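Local coordinates for protein ethylbenzene dehydrogenase alpha-subunit (Aromatoleum aromaticum, PDB 2IVF) that belongs to the molybdopterin oxidoreductase family and, as the alpha-subunit, binds a molybdenum atom, two pterin guanine dinucleotide groups and an iron-sulfur cluster, at residues 859-873 and 916-928. Residues are numbered along the deposited sequence; the frame is centred on the assembly and turned at random.
Sequences LTNSHLSRLHRGQPV and CIVYFWDAHQYKG. With MD1 (phosphoric acid 4-(2-amino-4-oxo-3,4,5,6,-tetrahydro-pteridin-6-yl)-2-hydroxy-3,4-dimercapto-but-3-en-yl ester guanylate ester), chain N.
W921 lies against P872 in a buried contact. W921 CB meets P872 CG at 3.8 Å. CG of the tryptophan stands anti to the carbonyl carbon (chi1 -61°), and chi2 of 98° turns one face onto the 871-872 backbone. P872 CA sits over the five-membered ring, 3.4 Å from its centroid and 6° off the normal, a CH-pi contact. W921 NE1 donates to a water, 3.1 Å from its oxygen; that water also gives to V873 O and accepts from Y919 N, so it joins both segments at the buried N-H. Further out, Q871 O lies over the same face as P872 CA, near CZ2 and CH2. At the far rim W921 CZ3 meets L859 CD2 at 3.6 Å. H868 CE1 comes up at the indole edge.

P872 touches a second ring, set roughly at right angles round the proline from W921. Its CG stands over the centre of the Y926 ring, 3.8 Å from the centroid.

Q925 OE1 touches L859 CB and accepts from D922 N at 2.8 Å, which fixes the amide. Q925 NE2 donates to a second water, 2.9 Å away, which donates to G870 O.

The CB of F920 points away from 859-873, and its ring reaches MD1: F920 CZ is 3.2 Å from MD1 O11. D922 OD2 makes a salt bridge to R638, and OD1 bonds to S641. The two segments belong to the molybdopterin dinucleotide binding domain. Strand 915-917 runs antiparallel to strand 873-877, between it and strand 843-846. Helix 862-865 packs on helix 134-137 and on the beta-subunit.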
loop_
_atom_site.group_PDB
_atom_site.type_symbol
_atom_site.label_atom_id
_atom_site.label_comp_id
_atom_site.label_asym_id
_atom_site.label_seq_id
_atom_site.Cartn_x
_atom_site.Cartn_y
_atom_site.Cartn_z
ATOM N N LEU A 859 9.477 0.907 1.143
ATOM C CA LEU A 859 10.029 0.890 -0.203
ATOM C C LEU A 859 11.404 0.271 -0.267
ATOM O O LEU A 859 11.911 -0.086 -1.350
ATOM C CB LEU A 859 10.013 2.295 -0.829
ATOM C CG LEU A 859 8.667 2.825 -1.277
ATOM C CD1 LEU A 859 8.844 4.238 -1.961
ATOM C CD2 LEU A 859 7.888 1.784 -2.159
ATOM N N THR A 860 12.030 0.158 0.888
ATOM C CA THR A 860 13.303 -0.520 0.987
ATOM C C THR A 860 13.166 -1.820 1.776
ATOM O O THR A 860 14.155 -2.362 2.292
ATOM C CB THR A 860 14.418 0.426 1.555
ATOM O OG1 THR A 860 13.962 1.065 2.764
ATOM C CG2 THR A 860 14.840 1.437 0.492
ATOM N N ASN A 861 11.946 -2.364 1.834
ATOM C CA ASN A 861 11.708 -3.617 2.510
ATOM C C ASN A 861 11.699 -4.752 1.543
ATOM O O ASN A 861 10.882 -4.781 0.625
ATOM C CB ASN A 861 10.393 -3.627 3.270
ATOM C CG ASN A 861 10.286 -4.793 4.143
ATOM O OD1 ASN A 861 9.491 -5.723 3.888
ATOM N ND2 ASN A 861 11.126 -4.828 5.163
ATOM N N SER A 862 12.594 -5.705 1.735
ATOM C CA SER A 862 12.640 -6.840 0.817
ATOM C C SER A 862 11.302 -7.568 0.705
ATOM O O SER A 862 10.824 -7.822 -0.397
ATOM C CB SER A 862 13.708 -7.824 1.240
ATOM O OG SER A 862 14.979 -7.253 1.016
ATOM N N HIS A 863 10.753 -7.950 1.848
ATOM C CA HIS A 863 9.517 -8.747 1.899
ATOM C C HIS A 863 8.368 -8.094 1.137
ATOM O O HIS A 863 7.686 -8.751 0.304
ATOM C CB HIS A 863 9.150 -8.979 3.361
ATOM C CG HIS A 863 7.973 -9.872 3.562
ATOM N ND1 HIS A 863 8.099 -11.226 3.759
ATOM C CD2 HIS A 863 6.647 -9.607 3.622
ATOM C CE1 HIS A 863 6.902 -11.762 3.934
ATOM N NE2 HIS A 863 6.004 -10.800 3.861
ATOM N N LEU A 864 8.147 -6.801 1.410
ATOM C CA LEU A 864 7.009 -6.089 0.853
ATOM C C LEU A 864 7.270 -5.752 -0.582
ATOM O O LEU A 864 6.331 -5.635 -1.385
ATOM C CB LEU A 864 6.682 -4.833 1.696
ATOM C CG LEU A 864 5.963 -5.169 3.018
ATOM C CD1 LEU A 864 5.911 -4.014 4.046
ATOM C CD2 LEU A 864 4.511 -5.666 2.641
ATOM N N SER A 865 8.548 -5.607 -0.928
ATOM C CA SER A 865 8.923 -5.267 -2.294
ATOM C C SER A 865 8.722 -6.413 -3.244
ATOM O O SER A 865 8.608 -6.184 -4.419
ATOM C CB SER A 865 10.358 -4.759 -2.352
ATOM O OG SER A 865 10.419 -3.472 -1.765
ATOM N N ARG A 866 8.652 -7.629 -2.720
ATOM C CA ARG A 866 8.268 -8.812 -3.506
ATOM C C ARG A 866 6.750 -8.930 -3.871
ATOM O O ARG A 866 6.372 -9.839 -4.611
ATOM C CB ARG A 866 8.730 -10.060 -2.810
ATOM C CG ARG A 866 10.222 -10.137 -2.681
ATOM C CD ARG A 866 10.556 -11.397 -1.930
ATOM N NE ARG A 866 11.946 -11.324 -1.528
ATOM C CZ ARG A 866 12.413 -11.249 -0.283
ATOM N NH1 ARG A 866 11.633 -11.380 0.774
ATOM N NH2 ARG A 866 13.709 -11.185 -0.103
ATOM N N LEU A 867 5.924 -7.983 -3.404
ATOM C CA LEU A 867 4.499 -7.886 -3.807
ATOM C C LEU A 867 4.379 -7.134 -5.142
ATOM O O LEU A 867 3.299 -6.998 -5.669
ATOM C CB LEU A 867 3.713 -7.140 -2.719
ATOM C CG LEU A 867 3.627 -8.007 -1.441
ATOM C CD1 LEU A 867 2.769 -7.339 -0.361
ATOM C CD2 LEU A 867 3.083 -9.409 -1.670
ATOM N N HIS A 868 5.498 -6.641 -5.663
ATOM C CA HIS A 868 5.475 -5.837 -6.875
ATOM C C HIS A 868 6.764 -6.028 -7.662
ATOM O O HIS A 868 7.500 -6.967 -7.399
ATOM C CB HIS A 868 5.154 -4.382 -6.577
ATOM C CG HIS A 868 6.095 -3.713 -5.614
ATOM N ND1 HIS A 868 7.207 -2.995 -6.017
ATOM C CD2 HIS A 868 6.067 -3.637 -4.272
ATOM C CE1 HIS A 868 7.825 -2.518 -4.955
ATOM N NE2 HIS A 868 7.142 -2.874 -3.880
ATOM N N ARG A 869 7.040 -5.175 -8.643
ATOM C CA ARG A 869 8.252 -5.360 -9.469
ATOM C C ARG A 869 9.548 -4.966 -8.738
ATOM O O ARG A 869 10.630 -5.190 -9.253
ATOM C CB ARG A 869 8.144 -4.600 -10.777
ATOM C CG ARG A 869 6.945 -4.932 -11.675
ATOM C CD ARG A 869 7.225 -4.477 -13.090
ATOM N NE ARG A 869 6.108 -4.771 -13.968
ATOM C CZ ARG A 869 5.994 -4.337 -15.208
ATOM N NH1 ARG A 869 6.973 -3.623 -15.777
ATOM N NH2 ARG A 869 4.899 -4.644 -15.902
ATOM N N GLY A 870 9.411 -4.373 -7.552
ATOM C CA GLY A 870 10.546 -4.147 -6.624
ATOM C C GLY A 870 11.369 -2.940 -6.987
ATOM O O GLY A 870 12.486 -2.774 -6.514
ATOM N N GLN A 871 10.817 -2.098 -7.848
ATOM C CA GLN A 871 11.559 -0.977 -8.431
ATOM C C GLN A 871 10.597 0.073 -8.949
ATOM O O GLN A 871 9.413 -0.220 -9.121
ATOM C CB GLN A 871 12.419 -1.485 -9.612
ATOM C CG GLN A 871 11.607 -2.072 -10.700
ATOM C CD GLN A 871 12.421 -2.957 -11.578
ATOM O OE1 GLN A 871 12.373 -4.180 -11.470
ATOM N NE2 GLN A 871 13.233 -2.350 -12.396
ATOM N N PRO A 872 11.101 1.282 -9.234
ATOM C CA PRO A 872 10.242 2.282 -9.808
ATOM C C PRO A 872 9.665 1.876 -11.162
ATOM O O PRO A 872 10.360 1.249 -11.978
ATOM C CB PRO A 872 11.167 3.488 -9.943
ATOM C CG PRO A 872 12.184 3.311 -8.808
ATOM C CD PRO A 872 12.446 1.831 -8.986
ATOM N N VAL A 873 8.396 2.224 -11.375
ATOM C CA VAL A 873 7.642 1.869 -12.590
ATOM C C VAL A 873 6.870 3.079 -13.077
ATOM O O VAL A 873 6.266 3.797 -12.263
ATOM C CB VAL A 873 6.664 0.713 -12.302
ATOM C CG1 VAL A 873 5.748 0.407 -13.502
ATOM C CG2 VAL A 873 7.460 -0.584 -11.983
ATOM N N CYS A 916 0.837 9.705 -18.177
ATOM C CA CYS A 916 1.632 8.594 -17.634
ATOM C C CYS A 916 1.655 8.801 -16.132
ATOM O O CYS A 916 1.429 9.915 -15.632
ATOM C CB CYS A 916 3.048 8.549 -18.194
ATOM S SG CYS A 916 4.013 10.082 -17.895
ATOM N N ILE A 917 1.903 7.715 -15.422
ATOM C CA ILE A 917 1.739 7.687 -13.990
ATOM C C ILE A 917 2.953 7.095 -13.312
ATOM O O ILE A 917 3.409 6.005 -13.693
ATOM C CB ILE A 917 0.573 6.763 -13.622
ATOM C CG1 ILE A 917 -0.701 7.166 -14.392
ATOM C CG2 ILE A 917 0.335 6.755 -12.093
ATOM C CD1 ILE A 917 -1.860 6.158 -14.200
ATOM N N VAL A 918 3.448 7.779 -12.283
ATOM C CA VAL A 918 4.433 7.199 -11.383
ATOM C C VAL A 918 3.970 7.427 -9.955
ATOM O O VAL A 918 3.865 8.558 -9.507
ATOM C CB VAL A 918 5.845 7.842 -11.572
ATOM C CG1 VAL A 918 6.870 7.184 -10.641
ATOM C CG2 VAL A 918 6.302 7.798 -13.045
ATOM N N TYR A 919 3.601 6.340 -9.293
ATOM C CA TYR A 919 3.292 6.337 -7.863
ATOM C C TYR A 919 4.640 6.403 -7.221
ATOM O O TYR A 919 5.556 5.769 -7.721
ATOM C CB TYR A 919 2.644 5.009 -7.486
ATOM C CG TYR A 919 1.335 4.785 -8.190
ATOM C CD1 TYR A 919 0.202 5.448 -7.780
ATOM C CD2 TYR A 919 1.230 3.876 -9.244
ATOM C CE1 TYR A 919 -1.007 5.228 -8.410
ATOM C CE2 TYR A 919 0.041 3.690 -9.890
ATOM C CZ TYR A 919 -1.074 4.329 -9.446
ATOM O OH TYR A 919 -2.268 4.170 -10.069
ATOM N N PHE A 920 4.826 7.228 -6.192
ATOM C CA PHE A 920 6.205 7.612 -5.896
ATOM C C PHE A 920 7.076 6.520 -5.348
ATOM O O PHE A 920 6.591 5.516 -4.804
ATOM C CB PHE A 920 6.296 8.889 -5.058
ATOM C CG PHE A 920 5.743 8.789 -3.676
ATOM C CD1 PHE A 920 6.409 8.072 -2.713
ATOM C CD2 PHE A 920 4.602 9.478 -3.321
ATOM C CE1 PHE A 920 5.939 8.017 -1.433
ATOM C CE2 PHE A 920 4.115 9.428 -2.014
ATOM C CZ PHE A 920 4.789 8.737 -1.081
ATOM N N TRP A 921 8.384 6.725 -5.499
ATOM C CA TRP A 921 9.407 5.785 -5.074
ATOM C C TRP A 921 10.496 6.577 -4.367
ATOM O O TRP A 921 10.618 7.811 -4.572
ATOM C CB TRP A 921 10.011 5.085 -6.303
ATOM C CG TRP A 921 8.964 4.317 -7.067
ATOM C CD1 TRP A 921 8.297 4.732 -8.175
ATOM C CD2 TRP A 921 8.424 3.041 -6.724
ATOM N NE1 TRP A 921 7.399 3.758 -8.600
ATOM C CE2 TRP A 921 7.466 2.705 -7.724
ATOM C CE3 TRP A 921 8.717 2.111 -5.734
ATOM C CZ2 TRP A 921 6.739 1.522 -7.696
ATOM C CZ3 TRP A 921 8.005 0.950 -5.707
ATOM C CH2 TRP A 921 7.024 0.658 -6.667
ATOM N N ASP A 922 11.297 5.905 -3.545
ATOM C CA ASP A 922 12.398 6.608 -2.914
ATOM C C ASP A 922 13.453 6.835 -3.953
ATOM O O ASP A 922 13.608 6.029 -4.859
ATOM C CB ASP A 922 12.937 5.810 -1.730
ATOM C CG ASP A 922 13.631 6.673 -0.692
ATOM O OD1 ASP A 922 13.966 7.865 -0.953
ATOM O OD2 ASP A 922 13.895 6.077 0.386
ATOM N N ALA A 923 14.207 7.925 -3.818
ATOM C CA ALA A 923 15.141 8.351 -4.871
ATOM C C ALA A 923 16.263 7.364 -5.203
ATOM O O ALA A 923 16.652 7.245 -6.369
ATOM C CB ALA A 923 15.710 9.707 -4.571
ATOM N N HIS A 924 16.770 6.634 -4.202
ATOM C CA HIS A 924 17.868 5.696 -4.448
ATOM C C HIS A 924 17.367 4.340 -4.970
ATOM O O HIS A 924 18.128 3.331 -5.051
ATOM C CB HIS A 924 18.807 5.581 -3.242
ATOM C CG HIS A 924 18.150 5.184 -1.956
ATOM N ND1 HIS A 924 16.784 5.067 -1.807
ATOM C CD2 HIS A 924 18.687 4.923 -0.739
ATOM C CE1 HIS A 924 16.514 4.722 -0.562
ATOM N NE2 HIS A 924 17.648 4.624 0.104
ATOM N N GLN A 925 16.083 4.294 -5.334
ATOM C CA GLN A 925 15.554 3.174 -6.126
ATOM C C GLN A 925 15.680 3.405 -7.637
ATOM O O GLN A 925 15.343 2.519 -8.453
ATOM C CB GLN A 925 14.082 2.928 -5.815
ATOM C CG GLN A 925 13.789 2.633 -4.363
ATOM C CD GLN A 925 12.344 2.279 -4.151
ATOM O OE1 GLN A 925 11.526 3.123 -3.696
ATOM N NE2 GLN A 925 12.008 1.040 -4.462
ATOM N N TYR A 926 16.190 4.575 -8.017
ATOM C CA TYR A 926 16.321 4.933 -9.393
ATOM C C TYR A 926 17.771 5.011 -9.808
ATOM O O TYR A 926 18.652 5.410 -9.030
ATOM C CB TYR A 926 15.805 6.348 -9.667
ATOM C CG TYR A 926 14.337 6.610 -9.480
ATOM C CD1 TYR A 926 13.804 6.811 -8.197
ATOM C CD2 TYR A 926 13.503 6.766 -10.570
ATOM C CE1 TYR A 926 12.483 7.111 -8.016
ATOM C CE2 TYR A 926 12.164 7.050 -10.399
ATOM C CZ TYR A 926 11.673 7.273 -9.143
ATOM O OH TYR A 926 10.355 7.602 -8.987
ATOM N N LYS A 927 17.982 4.726 -11.085
ATOM C CA LYS A 927 19.295 4.882 -11.695
ATOM C C LYS A 927 19.781 6.305 -11.521
ATOM O O LYS A 927 19.044 7.266 -11.747
ATOM C CB LYS A 927 19.241 4.495 -13.175
ATOM C CG LYS A 927 19.074 3.002 -13.356
ATOM C CD LYS A 927 18.931 2.577 -14.822
ATOM C CE LYS A 927 18.479 1.096 -14.905
ATOM N NZ LYS A 927 18.515 0.473 -16.257
ATOM N N GLY A 928 20.994 6.433 -11.015
ATOM C CA GLY A 928 21.599 7.732 -10.765
ATOM C C GLY A 928 20.920 8.429 -9.602
ATOM O O GLY A 928 21.215 9.591 -9.334
HETATM P PB MD1 N . 8.004 12.069 3.546
HETATM O O3B MD1 N . 8.065 10.497 3.379
HETATM O O1B MD1 N . 7.363 12.343 4.858
HETATM O O2B MD1 N . 9.249 12.741 3.110
HETATM O O3A MD1 N . 6.942 12.450 2.431
HETATM C C10 MD1 N . 5.523 12.514 2.689
HETATM C C11 MD1 N . 4.910 12.730 1.315
HETATM O O11 MD1 N . 4.947 11.395 0.705
HETATM C C12 MD1 N . 3.472 13.155 1.444
HETATM S S12 MD1 N . 2.599 12.957 2.902
HETATM C C13 MD1 N . 2.779 13.655 0.371
HETATM S S13 MD1 N . 1.151 14.089 0.469
HETATM C C14 MD1 N . 3.408 13.882 -0.950
HETATM N N15 MD1 N . 2.893 13.185 -2.080
HETATM C C16 MD1 N . 3.511 13.252 -3.301
HETATM C C15 MD1 N . 2.875 12.645 -4.368
HETATM O O14 MD1 N . 1.766 12.062 -4.230
HETATM N N17 MD1 N . 3.569 12.671 -5.534
HETATM C C17 MD1 N . 4.793 13.331 -5.651
HETATM N N16 MD1 N . 5.367 13.313 -6.846
HETATM N N18 MD1 N . 5.357 13.951 -4.602
HETATM C C20 MD1 N . 4.728 13.921 -3.446
HETATM N N8 MD1 N . 5.267 14.590 -2.394
HETATM C C7 MD1 N . 4.739 14.586 -1.057
HETATM P PA MD1 N . 9.277 9.439 3.351
HETATM O O1A MD1 N . 8.660 8.138 3.751
HETATM O O2A MD1 N . 9.906 9.506 2.013
HETATM O "O5'" MD1 N . 10.319 9.916 4.437
HETATM C "C5'" MD1 N . 9.931 9.756 5.797
HETATM C "C4'" MD1 N . 11.007 9.080 6.541
HETATM O "O4'" MD1 N . 10.428 8.836 7.818
HETATM C "C1'" MD1 N . 11.084 7.656 8.284
HETATM N N9 MD1 N . 10.389 6.970 9.382
HETATM C C4 MD1 N . 10.799 7.018 10.641
HETATM N N3 MD1 N . 11.851 7.678 11.181
HETATM C C2 MD1 N . 12.083 7.606 12.492
HETATM N N2 MD1 N . 13.127 8.277 13.047
HETATM N N1 MD1 N . 11.278 6.780 13.251
HETATM C C6 MD1 N . 10.198 6.083 12.767
HETATM O O6 MD1 N . 9.501 5.431 13.545
HETATM C C5 MD1 N . 9.932 6.210 11.395
HETATM N N7 MD1 N . 9.033 5.696 10.563
HETATM C C8 MD1 N . 9.316 6.174 9.348
HETATM C "C2'" MD1 N . 11.139 6.739 7.066
HETATM O "O2'" MD1 N . 12.193 5.748 7.133
HETATM C "C3'" MD1 N . 11.285 7.719 5.892
HETATM O "O3'" MD1 N . 12.625 7.705 5.334
HETATM O O HOH W 1 10.297 -1.193 -3.250
HETATM O O HOH W 2 13.827 -0.508 -6.027
HETATM O O HOH W 3 4.647 3.673 -10.050
#